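PDB 3L22: SusD superfamily protein, which probably binds sugars at the outer membrane for uptake, as other SusD-family proteins of Bacteroides do, and carries several zinc ions in the crystal. Local coordinates for residues Y128-N132 / S147-L152; Y172-L176 / V210-M214; D54-S60 / G274-D280. All blocks are in the same frame, centred on the assembly; numbering follows the deposited sequence. Where two conformers were deposited one is given.

Contact 1 (Y128-N132 / S147-L152); sequences YYYLN and SVPLRL
Tyr128 lays one face of its ring against Leu150, whose CD1 stands 4.0 Å from the ring centroid and 21° off its normal, a CH-pi contact. The tyrosine, chi1 m, points from near the C-terminal end of helix 113-131 toward an extended, irregular chain, so that its OH reaches the backbone and donates to Arg151 O at 2.8 Å. Val148 CG2 approaches the ring edge, 4.2 Å from Tyr128 CD1, while its CG1 lies 4.2 Å from Leu131 CB. Residues 147-152 run past the helix end with CA atoms paired Tyr128-Leu150 at 8.4 Å, Leu131-Val148 at 7.4 Å and Asn132-Ser147 at 6.3 Å. There Ser147 OG donates to Asn132 OD1 over 2.8 Å. The backbones of Ser147 and Val148 both hydrogen-bond to Ser166, a classic beta bulge. In this TPR-related fold the loop lies among several elements: helix 79-103 meets Val148 and Pro149 through Trp85, Arg151 forms a salt bridge with Glu432 and bonds to Asn161 O, and helix 168-178 packs on Asn132 and Leu152.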
loop_
_atom_site.group_PDB
_atom_site.type_symbol
_atom_site.label_atom_id
_atom_site.label_comp_id
_atom_site.label_asym_id
_atom_site.label_seq_id
_atom_site.Cartn_x
_atom_site.Cartn_y
_atom_site.Cartn_z
ATOM N N TYR A 128 10.877 -0.111 0.741
ATOM C CA TYR A 128 11.354 0.922 -0.190
ATOM C C TYR A 128 10.240 1.480 -1.072
ATOM O O TYR A 128 10.244 2.674 -1.397
ATOM C CB TYR A 128 12.530 0.416 -1.049
ATOM C CG TYR A 128 13.848 0.518 -0.322
ATOM C CD1 TYR A 128 14.368 1.767 0.018
ATOM C CD2 TYR A 128 14.569 -0.623 0.067
ATOM C CE1 TYR A 128 15.557 1.896 0.705
ATOM C CE2 TYR A 128 15.797 -0.497 0.762
ATOM C CZ TYR A 128 16.270 0.770 1.077
ATOM O OH TYR A 128 17.430 0.952 1.773
ATOM N N TYR A 129 9.296 0.627 -1.476
ATOM C CA TYR A 129 8.201 1.074 -2.313
ATOM C C TYR A 129 7.355 2.164 -1.625
ATOM O O TYR A 129 6.993 3.180 -2.236
ATOM C CB TYR A 129 7.324 -0.136 -2.727
ATOM C CG TYR A 129 5.993 0.255 -3.287
ATOM C CD1 TYR A 129 5.854 0.566 -4.636
ATOM C CD2 TYR A 129 4.872 0.299 -2.491
ATOM C CE1 TYR A 129 4.638 0.928 -5.177
ATOM C CE2 TYR A 129 3.620 0.678 -3.023
ATOM C CZ TYR A 129 3.513 0.978 -4.357
ATOM O OH TYR A 129 2.292 1.328 -4.904
ATOM N N TYR A 130 7.023 1.931 -0.355
ATOM C CA TYR A 130 6.270 2.934 0.388
ATOM C C TYR A 130 7.069 4.242 0.619
ATOM O O TYR A 130 6.510 5.325 0.454
ATOM C CB TYR A 130 5.698 2.342 1.675
ATOM C CG TYR A 130 4.537 1.385 1.416
ATOM C CD1 TYR A 130 3.378 1.830 0.794
ATOM C CD2 TYR A 130 4.594 0.062 1.834
ATOM C CE1 TYR A 130 2.303 0.982 0.577
ATOM C CE2 TYR A 130 3.544 -0.805 1.614
ATOM C CZ TYR A 130 2.389 -0.337 1.003
ATOM O OH TYR A 130 1.334 -1.174 0.783
ATOM N N LEU A 131 8.362 4.151 0.907
ATOM C CA LEU A 131 9.197 5.348 1.013
ATOM C C LEU A 131 9.219 6.127 -0.320
ATOM O O LEU A 131 9.144 7.365 -0.333
ATOM C CB LEU A 131 10.618 4.995 1.437
ATOM C CG LEU A 131 10.870 4.366 2.815
ATOM C CD1 LEU A 131 12.350 4.008 2.945
ATOM C CD2 LEU A 131 10.396 5.353 3.942
ATOM N N ASN A 132 9.203 5.397 -1.435
ATOM C CA ASN A 132 9.292 6.004 -2.757
ATOM C C ASN A 132 7.997 6.723 -3.139
ATOM O O ASN A 132 7.966 7.412 -4.150
ATOM C CB ASN A 132 9.604 4.951 -3.841
ATOM C CG ASN A 132 10.630 5.419 -4.864
ATOM O OD1 ASN A 132 11.467 6.266 -4.571
ATOM N ND2 ASN A 132 10.573 4.843 -6.086
ATOM N N SER A 147 15.093 10.696 -3.877
ATOM C CA SER A 147 14.195 9.971 -3.008
ATOM C C SER A 147 14.851 9.755 -1.655
ATOM O O SER A 147 14.813 10.662 -0.829
ATOM C CB SER A 147 13.736 8.681 -3.684
ATOM O OG SER A 147 12.901 7.918 -2.828
ATOM N N VAL A 148 15.462 8.589 -1.420
ATOM C CA VAL A 148 15.909 8.205 -0.080
ATOM C C VAL A 148 17.261 7.472 -0.208
ATOM O O VAL A 148 17.590 6.995 -1.285
ATOM C CB VAL A 148 14.864 7.322 0.631
ATOM C CG1 VAL A 148 13.480 8.045 0.793
ATOM C CG2 VAL A 148 14.710 5.952 -0.045
ATOM N N PRO A 149 18.059 7.392 0.884
ATOM C CA PRO A 149 19.266 6.554 0.870
ATOM C C PRO A 149 18.959 5.090 0.656
ATOM O O PRO A 149 18.050 4.544 1.321
ATOM C CB PRO A 149 19.844 6.744 2.270
ATOM C CG PRO A 149 19.232 8.080 2.756
ATOM C CD PRO A 149 17.904 8.115 2.158
ATOM N N LEU A 150 19.704 4.469 -0.264
ATOM C CA LEU A 150 19.492 3.090 -0.602
ATOM C C LEU A 150 20.435 2.267 0.291
ATOM O O LEU A 150 21.555 1.957 -0.095
ATOM C CB LEU A 150 19.744 2.857 -2.103
ATOM C CG LEU A 150 19.487 1.456 -2.669
ATOM C CD1 LEU A 150 18.163 0.844 -2.162
ATOM C CD2 LEU A 150 19.484 1.516 -4.197
ATOM N N ARG A 151 19.975 1.950 1.496
ATOM C CA ARG A 151 20.780 1.199 2.475
ATOM C C ARG A 151 20.546 -0.304 2.295
ATOM O O ARG A 151 19.438 -0.796 2.515
ATOM C CB ARG A 151 20.412 1.628 3.899
ATOM C CG ARG A 151 20.478 3.147 4.119
ATOM C CD ARG A 151 20.398 3.539 5.568
ATOM N NE ARG A 151 20.536 4.980 5.762
ATOM C CZ ARG A 151 21.682 5.648 5.789
ATOM N NH1 ARG A 151 22.863 5.034 5.657
ATOM N NH2 ARG A 151 21.644 6.961 5.985
ATOM N N LEU A 152 21.599 -1.016 1.897
ATOM C CA LEU A 152 21.517 -2.433 1.593
ATOM C C LEU A 152 22.506 -3.319 2.357
ATOM O O LEU A 152 22.494 -4.519 2.179
ATOM C CB LEU A 152 21.649 -2.643 0.077
ATOM C CG LEU A 152 20.568 -1.993 -0.788
ATOM C CD1 LEU A 152 20.951 -2.121 -2.296
ATOM C CD2 LEU A 152 19.175 -2.582 -0.521
#

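Contact 2 (Y172-L176 / V210-M214); sequences YEHIL and VYMAM. With ZN (zinc ion), chain H; EDO (1,2-ethanediol), chain Z.
Two helices of the TPR-related SusD fold, 168-178 and 200-213, pack here through apolar side chains, nearest at Tyr172 and Val210, whose CA atoms are 6.5 Å apart. Val210, chi1 t, opens the second segment by fitting among three residues: its CG1 lies 3.7 Å from Tyr172 CD1 and 3.8 Å from Leu176 CD2, its CG2 3.7 Å from Ile175 CG2. Tyr211 starts away from the partner helix, but its chi1 m ring swings back to receive Leu176 CD2 over one face, a CH-pi contact 4.1 Å from the centroid. Met212, a selenomethionine, turns instead to helices 217-225 and 327-339. Ala213 comes close to the phenol, with CB 3.2 Å from Tyr172 OH. At Met214, also selenomethionine, the backbone leaves the helix, and SE sits obliquely 5.1 Å from the Tyr172 ring centroid in a Met-aromatic contact. Ile175 also packs on helix 113-131. Away from this interface His174, chi1 t, coordinates a zinc ion, its ND1 2.2 Å from ZN.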
loop_
_atom_site.group_PDB
_atom_site.type_symbol
_atom_site.label_atom_id
_atom_site.label_comp_id
_atom_site.label_asym_id
_atom_site.label_seq_id
_atom_site.Cartn_x
_atom_site.Cartn_y
_atom_site.Cartn_z
ATOM N N TYR A 172 13.054 2.458 -7.562
ATOM C CA TYR A 172 12.258 1.506 -8.300
ATOM C C TYR A 172 13.086 0.407 -8.942
ATOM O O TYR A 172 12.674 -0.763 -8.954
ATOM C CB TYR A 172 11.404 2.175 -9.371
ATOM C CG TYR A 172 10.176 2.907 -8.873
ATOM C CD1 TYR A 172 9.335 2.356 -7.893
ATOM C CD2 TYR A 172 9.804 4.120 -9.420
ATOM C CE1 TYR A 172 8.173 3.040 -7.470
ATOM C CE2 TYR A 172 8.667 4.794 -8.971
ATOM C CZ TYR A 172 7.859 4.250 -8.031
ATOM O OH TYR A 172 6.732 4.928 -7.607
ATOM N N GLU A 173 14.246 0.765 -9.471
ATOM C CA GLU A 173 15.095 -0.209 -10.162
ATOM C C GLU A 173 15.645 -1.231 -9.180
ATOM O O GLU A 173 15.744 -2.412 -9.515
ATOM C CB GLU A 173 16.215 0.495 -10.937
ATOM C CG GLU A 173 15.686 1.130 -12.250
ATOM C CD GLU A 173 16.630 2.128 -12.906
ATOM O OE1 GLU A 173 17.521 2.718 -12.220
ATOM O OE2 GLU A 173 16.472 2.323 -14.146
ATOM N N HIS A 174 15.951 -0.794 -7.960
ATOM C CA HIS A 174 16.411 -1.742 -6.948
ATOM C C HIS A 174 15.249 -2.664 -6.483
ATOM O O HIS A 174 15.428 -3.874 -6.320
ATOM C CB HIS A 174 17.054 -1.093 -5.722
ATOM C CG HIS A 174 17.264 -2.098 -4.658
ATOM N ND1 HIS A 174 18.289 -2.997 -4.724
ATOM C CD2 HIS A 174 16.466 -2.511 -3.644
ATOM C CE1 HIS A 174 18.164 -3.891 -3.761
ATOM N NE2 HIS A 174 17.045 -3.627 -3.102
ATOM N N ILE A 175 14.074 -2.095 -6.307
ATOM C CA ILE A 175 12.869 -2.876 -5.989
ATOM C C ILE A 175 12.694 -3.977 -7.022
ATOM O O ILE A 175 12.462 -5.118 -6.656
ATOM C CB ILE A 175 11.611 -1.992 -5.898
ATOM C CG1 ILE A 175 11.695 -1.109 -4.646
ATOM C CG2 ILE A 175 10.323 -2.843 -5.863
ATOM C CD1 ILE A 175 10.726 0.103 -4.616
ATOM N N LEU A 176 12.886 -3.660 -8.307
ATOM C CA LEU A 176 12.748 -4.675 -9.338
ATOM C C LEU A 176 13.812 -5.757 -9.179
ATOM O O LEU A 176 13.518 -6.939 -9.431
ATOM C CB LEU A 176 12.790 -4.065 -10.740
ATOM C CG LEU A 176 11.639 -3.149 -11.122
ATOM C CD1 LEU A 176 11.972 -2.471 -12.475
ATOM C CD2 LEU A 176 10.323 -3.901 -11.160
ATOM N N VAL A 210 4.984 -1.173 -9.384
ATOM C CA VAL A 210 6.183 -0.461 -9.716
ATOM C C VAL A 210 6.184 -0.108 -11.202
ATOM O O VAL A 210 6.438 1.025 -11.569
ATOM C CB VAL A 210 7.444 -1.262 -9.326
ATOM C CG1 VAL A 210 8.708 -0.679 -9.964
ATOM C CG2 VAL A 210 7.569 -1.300 -7.795
ATOM N N TYR A 211 5.923 -1.085 -12.065
ATOM C CA TYR A 211 5.924 -0.798 -13.486
ATOM C C TYR A 211 4.853 0.216 -13.875
ATOM O O TYR A 211 5.106 1.071 -14.719
ATOM C CB TYR A 211 5.827 -2.073 -14.320
ATOM C CG TYR A 211 7.128 -2.858 -14.482
ATOM C CD1 TYR A 211 8.309 -2.235 -14.893
ATOM C CD2 TYR A 211 7.166 -4.241 -14.270
ATOM C CE1 TYR A 211 9.483 -2.964 -15.100
ATOM C CE2 TYR A 211 8.339 -4.968 -14.482
ATOM C CZ TYR A 211 9.489 -4.326 -14.869
ATOM O OH TYR A 211 10.651 -5.027 -15.105
HETATM N N MSE A 212 3.690 0.194 -13.240
HETATM C CA MSE A 212 2.688 1.246 -13.519
HETATM C C MSE A 212 3.190 2.637 -13.165
HETATM O O MSE A 212 2.943 3.599 -13.912
HETATM C CB MSE A 212 1.374 0.968 -12.798
HETATM C CG MSE A 212 0.673 -0.215 -13.370
HETATM SE SE MSE A 212 -0.918 -0.662 -12.322
HETATM C CE MSE A 212 -2.081 0.622 -12.884
ATOM N N ALA A 213 3.917 2.748 -12.053
ATOM C CA ALA A 213 4.464 4.044 -11.616
ATOM C C ALA A 213 5.477 4.582 -12.654
ATOM O O ALA A 213 5.780 5.786 -12.679
ATOM C CB ALA A 213 5.123 3.906 -10.187
HETATM N N MSE A 214 6.018 3.672 -13.486
HETATM C CA MSE A 214 7.008 4.019 -14.501
HETATM C C MSE A 214 6.403 4.090 -15.916
HETATM O O MSE A 214 7.123 4.228 -16.892
HETATM C CB MSE A 214 8.163 3.011 -14.442
HETATM C CG MSE A 214 8.805 2.876 -13.046
HETATM SE SE MSE A 214 10.092 1.419 -12.956
HETATM C CE MSE A 214 11.665 2.414 -13.497
HETATM ZN ZN ZN H . 19.942 -3.075 -6.121
HETATM C C1 EDO Z . 12.144 -8.280 -13.784
HETATM O O1 EDO Z . 11.104 -9.240 -13.652
HETATM C C2 EDO Z . 12.450 -7.454 -12.560
HETATM O O2 EDO Z . 11.811 -7.864 -11.364
HETATM O O HOH W 1 20.467 -5.198 -5.737
#

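Contact 3 (D54-S60 / G274-D280); sequences DDVINIS and GKIMLID
Ile57 and Leu278 form the apolar centre of a two-stranded antiparallel sheet, sharing one face with Ile57 CG1 3.9 Å from Leu278 CB; Ile59 extends this patch, its CG1 4.0 Å from Leu278 CD1. The sheet pairs the strand just after helix 44-52 with the one just after helix 267-271, joining segments 214 residues apart. Asn58 and Met277, a selenomethionine, occupy the other face. Met277, with all three chi angles m, curls back to place CE 3.4 Å from Val56 CG2 and SE 3.6 Å from Asn58 ND2. Strands 56-58 and 277-279 run at 149° with axes 4.5 Å apart. Ile57-Leu278 is the hydrogen-bonded pair, CA atoms 5.3 Å apart, with Ile57 N to Leu278 O at 2.7 Å and Leu278 N to Ile57 O at 2.9 Å; Val56-Ile279 (CA-CA 4.3 Å) and Asn58-Met277 (4.6 Å) are non-hydrogen-bonded pairs. The ladder continues beyond the strands through Ile59 N to Ile276 O, 2.8 Å, and Asp280 N to Asp55 O, 3.0 Å. Farther out, Asp54 and Asp55 form salt bridges to Arg395 and Arg386 respectively, and Asp280 OD1 accepts from Ser283 N. Asn58 OD1 takes Ser60 N at 3.0 Å, closing an Asx turn. Three waters bridge the other end; one donates to Val56 O at 2.7 Å and Asp280 OD2 at 2.9 Å.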
loop_
_atom_site.group_PDB
_atom_site.type_symbol
_atom_site.label_atom_id
_atom_site.label_comp_id
_atom_site.label_asym_id
_atom_site.label_seq_id
_atom_site.Cartn_x
_atom_site.Cartn_y
_atom_site.Cartn_z
ATOM N N ASP A 54 -8.248 11.833 -1.193
ATOM C CA ASP A 54 -9.346 12.750 -1.330
ATOM C C ASP A 54 -10.722 12.064 -1.176
ATOM O O ASP A 54 -11.770 12.657 -1.479
ATOM C CB ASP A 54 -9.236 13.418 -2.711
ATOM C CG ASP A 54 -9.258 12.395 -3.866
ATOM O OD1 ASP A 54 -9.387 11.176 -3.608
ATOM O OD2 ASP A 54 -9.110 12.802 -5.038
ATOM N N ASP A 55 -10.714 10.843 -0.658
ATOM C CA ASP A 55 -11.937 10.053 -0.510
ATOM C C ASP A 55 -12.426 9.919 0.925
ATOM O O ASP A 55 -13.590 9.585 1.146
ATOM C CB ASP A 55 -11.714 8.707 -1.155
ATOM C CG ASP A 55 -11.617 8.820 -2.674
ATOM O OD1 ASP A 55 -12.332 9.692 -3.269
ATOM O OD2 ASP A 55 -10.849 8.043 -3.278
ATOM N N VAL A 56 -11.521 10.137 1.877
ATOM C CA VAL A 56 -11.835 10.268 3.298
ATOM C C VAL A 56 -11.393 11.649 3.726
ATOM O O VAL A 56 -10.637 12.287 2.980
ATOM C CB VAL A 56 -11.149 9.150 4.138
ATOM C CG1 VAL A 56 -11.836 7.809 3.842
ATOM C CG2 VAL A 56 -9.620 9.069 3.909
ATOM N N ILE A 57 -11.916 12.111 4.878
ATOM C CA ILE A 57 -11.478 13.351 5.500
ATOM C C ILE A 57 -11.058 13.100 6.919
ATOM O O ILE A 57 -11.625 12.263 7.587
ATOM C CB ILE A 57 -12.561 14.462 5.519
ATOM C CG1 ILE A 57 -13.898 13.956 6.126
ATOM C CG2 ILE A 57 -12.717 14.975 4.138
ATOM C CD1 ILE A 57 -14.957 15.064 6.380
ATOM N N ASN A 58 -10.060 13.853 7.363
ATOM C CA ASN A 58 -9.574 13.808 8.721
ATOM C C ASN A 58 -10.107 15.061 9.407
ATOM O O ASN A 58 -9.738 16.172 9.035
ATOM C CB ASN A 58 -8.032 13.778 8.733
ATOM C CG ASN A 58 -7.454 13.550 10.119
ATOM O OD1 ASN A 58 -7.972 14.098 11.120
ATOM N ND2 ASN A 58 -6.378 12.728 10.199
ATOM N N ILE A 59 -10.991 14.882 10.381
ATOM C CA ILE A 59 -11.588 16.014 11.104
ATOM C C ILE A 59 -11.056 16.139 12.539
ATOM O O ILE A 59 -11.619 16.839 13.364
ATOM C CB ILE A 59 -13.152 15.997 11.032
ATOM C CG1 ILE A 59 -13.766 14.672 11.501
ATOM C CG2 ILE A 59 -13.642 16.320 9.596
ATOM C CD1 ILE A 59 -13.635 14.413 12.982
ATOM N N SER A 60 -9.952 15.484 12.843
ATOM C CA SER A 60 -9.495 15.379 14.244
ATOM C C SER A 60 -8.903 16.663 14.772
ATOM O O SER A 60 -8.899 16.858 15.994
ATOM C CB SER A 60 -8.431 14.287 14.395
ATOM O OG SER A 60 -7.234 14.574 13.667
ATOM N N GLY A 274 -16.087 8.145 14.415
ATOM C CA GLY A 274 -16.373 9.425 13.764
ATOM C C GLY A 274 -15.554 10.615 14.239
ATOM O O GLY A 274 -15.748 11.712 13.738
ATOM N N LYS A 275 -14.626 10.420 15.168
ATOM C CA LYS A 275 -13.851 11.540 15.701
ATOM C C LYS A 275 -12.554 11.801 14.944
ATOM O O LYS A 275 -11.886 12.805 15.205
ATOM C CB LYS A 275 -13.536 11.295 17.174
ATOM C CG LYS A 275 -14.816 11.262 18.056
ATOM C CD LYS A 275 -14.490 11.060 19.532
ATOM C CE LYS A 275 -15.760 11.037 20.388
ATOM N NZ LYS A 275 -15.446 10.477 21.748
ATOM N N ILE A 276 -12.179 10.907 14.032
ATOM C CA ILE A 276 -10.949 11.114 13.278
ATOM C C ILE A 276 -11.239 11.131 11.790
ATOM O O ILE A 276 -11.313 12.229 11.216
ATOM C CB ILE A 276 -9.812 10.118 13.667
ATOM C CG1 ILE A 276 -9.568 10.158 15.190
ATOM C CG2 ILE A 276 -8.516 10.439 12.869
ATOM C CD1 ILE A 276 -8.607 9.082 15.704
HETATM N N MSE A 277 -11.396 9.943 11.170
HETATM C CA MSE A 277 -11.652 9.828 9.746
HETATM C C MSE A 277 -13.152 9.656 9.505
HETATM O O MSE A 277 -13.820 8.914 10.234
HETATM C CB MSE A 277 -10.930 8.637 9.126
HETATM C CG MSE A 277 -9.453 8.520 9.443
HETATM SE SE MSE A 277 -8.388 10.048 8.984
HETATM C CE MSE A 277 -8.713 10.029 7.072
ATOM N N LEU A 278 -13.643 10.354 8.478
ATOM C CA LEU A 278 -14.972 10.155 7.912
ATOM C C LEU A 278 -14.815 9.968 6.406
ATOM O O LEU A 278 -13.780 10.318 5.807
ATOM C CB LEU A 278 -15.864 11.358 8.204
ATOM C CG LEU A 278 -16.214 11.715 9.659
ATOM C CD1 LEU A 278 -16.966 13.099 9.730
ATOM C CD2 LEU A 278 -17.071 10.543 10.279
ATOM N N ILE A 279 -15.849 9.421 5.790
ATOM C CA ILE A 279 -15.964 9.396 4.345
ATOM C C ILE A 279 -16.145 10.845 3.874
ATOM O O ILE A 279 -16.936 11.583 4.474
ATOM C CB ILE A 279 -17.185 8.611 3.891
ATOM C CG1 ILE A 279 -17.105 7.141 4.355
ATOM C CG2 ILE A 279 -17.345 8.713 2.324
ATOM C CD1 ILE A 279 -18.410 6.400 4.181
ATOM N N ASP A 280 -15.410 11.259 2.830
ATOM C CA ASP A 280 -15.657 12.569 2.182
ATOM C C ASP A 280 -16.858 12.477 1.258
ATOM O O ASP A 280 -16.727 12.204 0.042
ATOM C CB ASP A 280 -14.433 13.078 1.415
ATOM C CG ASP A 280 -14.595 14.526 0.947
ATOM O OD1 ASP A 280 -15.741 15.033 0.861
ATOM O OD2 ASP A 280 -13.550 15.163 0.700
HETATM O O HOH W 2 -12.495 15.280 -1.838
HETATM O O HOH W 3 -15.789 9.599 -0.589
HETATM O O HOH W 4 -10.815 14.529 1.419
#

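Contacts 1 and 2 adjoin in a mostly buried part of the chain, with helix 168-178 of contact 2 packing on contact 1: its Ile175 CD1 lies 3.5 Å from Tyr129 N, and its Tyr172 CE1 3.3 Å from Asn132 ND2. Contact 1, between a helix end and an irregular loop, mixes apolar packing with side-chain hydrogen bonds, whereas contact 2, between two helices, relies on side-chain packing alone. Contact 3, only partly buried, lies about 29 and 31 Å from contacts 1 and 2, centre to centre, and opposite the latter across the chain's centre. There four backbone hydrogen bonds and three bridging waters accompany the apolar contacts, and the chain between its two strands contains both others.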